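Local coordinates for Adenylate/guanylate cyclase/hydrolase, alpha/beta fold family (Ruegeria pomeroyi, PDB 3MR7) that is an adenylate/guanylate cyclase, probably forming cyclic AMP or cyclic GMP with its class III cyclase domain, which the full protein couples to an alpha/beta-hydrolase domain, at the interface of chains A and B. Residues are numbered along the deposited sequence; one frame, centred on the assembly and turned at random. Chains: chain A/B, Adenylate/guanylate cyclase/hydrolase, alpha/beta fold family.

Contact 1: the interface of chains A and B. Residues chain A 15, 33, 37, 55, 96; chain B 20-21, 23.
A water molecule joins B:Arg20 to the backbone of A:Met15, the last residue of strand 4-15 in the class III cyclase catalytic domain. It lies at the edge of the B:Arg20 guanidinium and in its plane, 2.6 Å from NE, whose N-H points towards it; NH2 adds a weaker bond. On the other side the water is 3.0 Å from A:Met15 O. A:Met15 is selenomethionine here; its selenium, in place of the natural sulfur, rests 3.7 Å from B:Arg20 CD. Its CG is anti to the backbone N (chi1 -172°) and the rest of the chain is extended, which carries the selenium obliquely across the arginine's aliphatic stem.

B:Leu21 has the most hidden surface in this patch, 73 Å². Its CD1 methyl lies 3.8 Å from A:Met15 CB and also meets the edge of the A:Tyr96 ring, in the ring plane and 3.9 Å from CE1. A:Gln33, on helix 27-47, crosses the leucine side chain at about a right angle. A:Gln33 OE1 lies 3.1 Å from B:Arg20 O, a clash of two acceptors as modelled; the amide may be flipped, since NE2 in that place could donate to the carbonyl.

Further out, B:Leu21 O faces A:Thr55 OG1 at 3.5 Å. The threonine hydroxyl is at the edge of the A:Arg37 guanidinium, in its plane. B:Glu23 OE2 stands 4.8 Å from A:Arg37 NE, an opposite charge without direct contact.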
loop_
_atom_site.group_PDB
_atom_site.type_symbol
_atom_site.label_atom_id
_atom_site.label_comp_id
_atom_site.label_asym_id
_atom_site.label_seq_id
_atom_site.Cartn_x
_atom_site.Cartn_y
_atom_site.Cartn_z
HETATM N N MSE A 15 -4.759 -7.790 -0.638
HETATM C CA MSE A 15 -3.990 -8.509 -1.621
HETATM C C MSE A 15 -3.040 -7.542 -2.277
HETATM O O MSE A 15 -3.442 -6.447 -2.677
HETATM C CB MSE A 15 -4.890 -9.077 -2.698
HETATM C CG MSE A 15 -4.119 -10.008 -3.625
HETATM SE SE MSE A 15 -5.073 -10.489 -5.259
HETATM C CE MSE A 15 -3.755 -11.647 -6.074
ATOM N N GLN A 33 -7.373 -16.185 -5.888
ATOM C CA GLN A 33 -7.494 -15.559 -4.574
ATOM C C GLN A 33 -8.834 -15.909 -3.949
ATOM O O GLN A 33 -8.909 -16.148 -2.740
ATOM C CB GLN A 33 -7.215 -14.044 -4.591
ATOM C CG GLN A 33 -8.425 -13.154 -4.460
ATOM C CD GLN A 33 -8.890 -12.950 -3.024
ATOM O OE1 GLN A 33 -9.977 -12.423 -2.803
ATOM N NE2 GLN A 33 -8.092 -13.377 -2.056
ATOM N N ARG A 37 -8.835 -17.527 -0.210
ATOM C CA ARG A 37 -9.730 -17.010 0.812
ATOM C C ARG A 37 -10.574 -18.140 1.393
ATOM O O ARG A 37 -10.820 -18.183 2.585
ATOM C CB ARG A 37 -10.644 -15.927 0.241
ATOM C CG ARG A 37 -11.840 -15.636 1.111
ATOM C CD ARG A 37 -11.487 -14.779 2.305
ATOM N NE ARG A 37 -12.178 -13.504 2.230
ATOM C CZ ARG A 37 -13.235 -13.184 2.958
ATOM N NH1 ARG A 37 -13.711 -14.040 3.847
ATOM N NH2 ARG A 37 -13.806 -12.000 2.806
ATOM N N THR A 55 -15.313 -7.341 4.999
ATOM C CA THR A 55 -14.351 -7.016 3.981
ATOM C C THR A 55 -14.946 -5.835 3.267
ATOM O O THR A 55 -16.133 -5.798 2.994
ATOM C CB THR A 55 -14.057 -8.187 3.043
ATOM O OG1 THR A 55 -15.142 -8.349 2.137
ATOM C CG2 THR A 55 -13.948 -9.436 3.827
ATOM N N TYR A 96 -0.559 -11.803 -0.015
ATOM C CA TYR A 96 -1.288 -10.923 0.876
ATOM C C TYR A 96 -0.351 -10.001 1.693
ATOM O O TYR A 96 0.843 -10.273 1.807
ATOM C CB TYR A 96 -2.185 -11.760 1.758
ATOM C CG TYR A 96 -3.263 -12.477 0.976
ATOM C CD1 TYR A 96 -4.355 -11.788 0.468
ATOM C CD2 TYR A 96 -3.191 -13.838 0.751
ATOM C CE1 TYR A 96 -5.340 -12.443 -0.242
ATOM C CE2 TYR A 96 -4.146 -14.495 0.053
ATOM C CZ TYR A 96 -5.228 -13.811 -0.445
ATOM O OH TYR A 96 -6.191 -14.507 -1.160
ATOM N N ARG B 20 -9.565 -6.563 -3.633
ATOM C CA ARG B 20 -10.104 -7.678 -4.369
ATOM C C ARG B 20 -10.588 -8.689 -3.409
ATOM O O ARG B 20 -11.082 -9.719 -3.805
ATOM C CB ARG B 20 -9.053 -8.298 -5.236
ATOM C CG ARG B 20 -8.519 -7.350 -6.260
ATOM C CD ARG B 20 -7.321 -7.971 -6.860
ATOM N NE ARG B 20 -6.319 -6.955 -7.083
ATOM C CZ ARG B 20 -6.260 -6.231 -8.186
ATOM N NH1 ARG B 20 -7.143 -6.441 -9.171
ATOM N NH2 ARG B 20 -5.309 -5.312 -8.292
ATOM N N LEU B 21 -10.465 -8.407 -2.125
ATOM C CA LEU B 21 -11.002 -9.353 -1.179
ATOM C C LEU B 21 -12.504 -9.177 -1.123
ATOM O O LEU B 21 -13.197 -9.892 -0.400
ATOM C CB LEU B 21 -10.376 -9.180 0.192
ATOM C CG LEU B 21 -9.095 -9.955 0.466
ATOM C CD1 LEU B 21 -8.036 -9.705 -0.596
ATOM C CD2 LEU B 21 -8.579 -9.539 1.845
ATOM N N GLU B 23 -14.367 -9.212 -4.110
ATOM C CA GLU B 23 -14.786 -10.191 -5.098
ATOM C C GLU B 23 -15.816 -9.602 -6.035
ATOM O O GLU B 23 -16.422 -10.304 -6.841
ATOM C CB GLU B 23 -15.279 -11.476 -4.421
ATOM C CG GLU B 23 -14.140 -12.281 -3.782
ATOM C CD GLU B 23 -14.585 -13.552 -3.073
ATOM O OE1 GLU B 23 -15.709 -14.017 -3.327
ATOM O OE2 GLU B 23 -13.802 -14.084 -2.258
HETATM O O HOH W 1 -4.734 -5.893 -5.295
#

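Contact 2: the interface of chains A and B. Residues chain A 20, 25, 30; chain B 20, 26-27, 29-30.
A:Arg20 and B:Glu26 form a salt bridge between the two class III cyclase domains, with guanidinium NH1 facing carboxylate OE2. The pair is modelled too close for its length to be trusted, and the N-H does not point at the oxygen, so the charge pairing is clearer than any hydrogen bond. The two flat groups are nearly coplanar, 28° apart, while the side chains as a whole cross at about a right angle. B:Arg20 of the same chain as the glutamate reaches the other carboxylate oxygen, its NH1 lying 2.8 Å from B:Glu26 OE1. An arginine from each subunit thus appears to face the carboxylate, which may favour its charged form.

Around this anion the two arginines slide past each other in opposite directions. Each guanidinium carbon lies over the other's face, offset towards the rim, and the planes are 40° apart. The A:Arg20 stem shares in the overlap, with its CD 3.4 Å from B:Arg20 NH1. The bends at chi2 and chi3 bring the guanidinium of A:Arg20 round to the glutamate.

A:Leu30, on helix 27-47, borders the ion pairs with both methyls. CD1 is modelled tightly against B:Glu26 CG, and CD2 lies 3.5 Å from B:Arg20 CD, the leucine crossing the arginine chain at about a right angle. B:Glu26 begins helix 26-47 of its chain; a bend at chi2 (-87°) turns its carboxylate towards the arginines.

In the outer shell, the same helix presents B:Leu30, whose CD2 lies 3.7 Å from A:Arg20 O and whose CD1 lies 3.9 Å from A:Asn25 CA. A:Asn25 ND2 faces B:Thr27 OG1 at 3.5 Å, a loose polar approach. The other end of the asparagine amide, OD1, lies 4.0 Å from B:Glu26 CB.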
loop_
_atom_site.group_PDB
_atom_site.type_symbol
_atom_site.label_atom_id
_atom_site.label_comp_id
_atom_site.label_asym_id
_atom_site.label_seq_id
_atom_site.Cartn_x
_atom_site.Cartn_y
_atom_site.Cartn_z
ATOM N N ARG A 20 -4.602 -2.472 -11.390
ATOM C CA ARG A 20 -5.697 -2.117 -12.318
ATOM C C ARG A 20 -5.244 -1.274 -13.547
ATOM O O ARG A 20 -6.013 -1.036 -14.477
ATOM C CB ARG A 20 -6.763 -1.314 -11.545
ATOM C CG ARG A 20 -8.000 -2.068 -11.016
ATOM C CD ARG A 20 -7.697 -3.209 -10.088
ATOM N NE ARG A 20 -7.864 -2.866 -8.685
ATOM C CZ ARG A 20 -8.886 -3.255 -7.936
ATOM N NH1 ARG A 20 -9.860 -3.991 -8.452
ATOM N NH2 ARG A 20 -8.931 -2.900 -6.664
ATOM N N ASN A 25 -8.428 -7.587 -17.072
ATOM C CA ASN A 25 -9.194 -8.443 -16.177
ATOM C C ASN A 25 -8.461 -9.761 -15.994
ATOM O O ASN A 25 -8.202 -10.512 -16.956
ATOM C CB ASN A 25 -10.617 -8.669 -16.687
ATOM C CG ASN A 25 -11.592 -9.014 -15.566
ATOM O OD1 ASN A 25 -11.232 -9.677 -14.596
ATOM N ND2 ASN A 25 -12.835 -8.560 -15.703
ATOM N N LEU A 30 -7.780 -13.563 -10.090
ATOM C CA LEU A 30 -8.869 -13.242 -9.167
ATOM C C LEU A 30 -9.601 -14.493 -8.666
ATOM O O LEU A 30 -10.126 -14.500 -7.552
ATOM C CB LEU A 30 -9.857 -12.271 -9.809
ATOM C CG LEU A 30 -9.286 -10.966 -10.372
ATOM C CD1 LEU A 30 -10.376 -10.235 -11.106
ATOM C CD2 LEU A 30 -8.716 -10.081 -9.271
ATOM N N ARG B 20 -9.565 -6.563 -3.633
ATOM C CA ARG B 20 -10.104 -7.678 -4.369
ATOM C C ARG B 20 -10.588 -8.689 -3.409
ATOM O O ARG B 20 -11.082 -9.719 -3.805
ATOM C CB ARG B 20 -9.053 -8.298 -5.236
ATOM C CG ARG B 20 -8.519 -7.350 -6.260
ATOM C CD ARG B 20 -7.321 -7.971 -6.860
ATOM N NE ARG B 20 -6.319 -6.955 -7.083
ATOM C CZ ARG B 20 -6.260 -6.231 -8.186
ATOM N NH1 ARG B 20 -7.143 -6.441 -9.171
ATOM N NH2 ARG B 20 -5.309 -5.312 -8.292
ATOM N N GLU B 26 -14.720 -6.789 -11.509
ATOM C CA GLU B 26 -13.604 -5.900 -11.802
ATOM C C GLU B 26 -13.954 -4.999 -12.969
ATOM O O GLU B 26 -13.670 -3.798 -12.944
ATOM C CB GLU B 26 -12.340 -6.689 -12.110
ATOM C CG GLU B 26 -11.724 -7.334 -10.899
ATOM C CD GLU B 26 -10.778 -6.421 -10.186
ATOM O OE1 GLU B 26 -9.588 -6.382 -10.578
ATOM O OE2 GLU B 26 -11.228 -5.742 -9.239
ATOM N N THR B 27 -14.592 -5.598 -13.969
ATOM C CA THR B 27 -15.009 -4.900 -15.182
ATOM C C THR B 27 -15.351 -3.406 -15.054
ATOM O O THR B 27 -14.736 -2.566 -15.721
ATOM C CB THR B 27 -16.215 -5.586 -15.832
ATOM O OG1 THR B 27 -16.017 -7.007 -15.847
ATOM C CG2 THR B 27 -16.362 -5.078 -17.234
ATOM N N VAL B 29 -14.872 -1.000 -12.576
ATOM C CA VAL B 29 -13.773 -0.159 -12.113
ATOM C C VAL B 29 -12.599 -0.059 -13.123
ATOM O O VAL B 29 -12.018 1.016 -13.313
ATOM C CB VAL B 29 -13.268 -0.587 -10.684
ATOM C CG1 VAL B 29 -12.775 -2.029 -10.665
ATOM C CG2 VAL B 29 -12.188 0.356 -10.179
ATOM N N LEU B 30 -12.258 -1.162 -13.780
ATOM C CA LEU B 30 -11.228 -1.119 -14.806
ATOM C C LEU B 30 -11.523 -0.025 -15.816
ATOM O O LEU B 30 -10.639 0.745 -16.171
ATOM C CB LEU B 30 -11.097 -2.464 -15.515
ATOM C CG LEU B 30 -10.387 -3.575 -14.742
ATOM C CD1 LEU B 30 -10.771 -4.974 -15.261
ATOM C CD2 LEU B 30 -8.864 -3.341 -14.777
#

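The C-alpha centres of contact 1 and contact 2 are about 12 Å apart, and B:Arg20 belongs to both: its backbone carbonyl, CD and NE serve contact 1, its CD and guanidinium contact 2. Helix 27-47 of chain A runs through both: A:Leu30 serves contact 2, while A:Gln33 and A:Arg37 serve contact 1. The chain B loop from B:Arg20 to B:Glu23 thus lies along this helix, and helix 26-47 of chain B joins at contact 2. Two-fold symmetry repeats both patches with the chains exchanged. Class III cyclases generally work as dimers, but the structure alone does not show whether this pairing is the catalytic one.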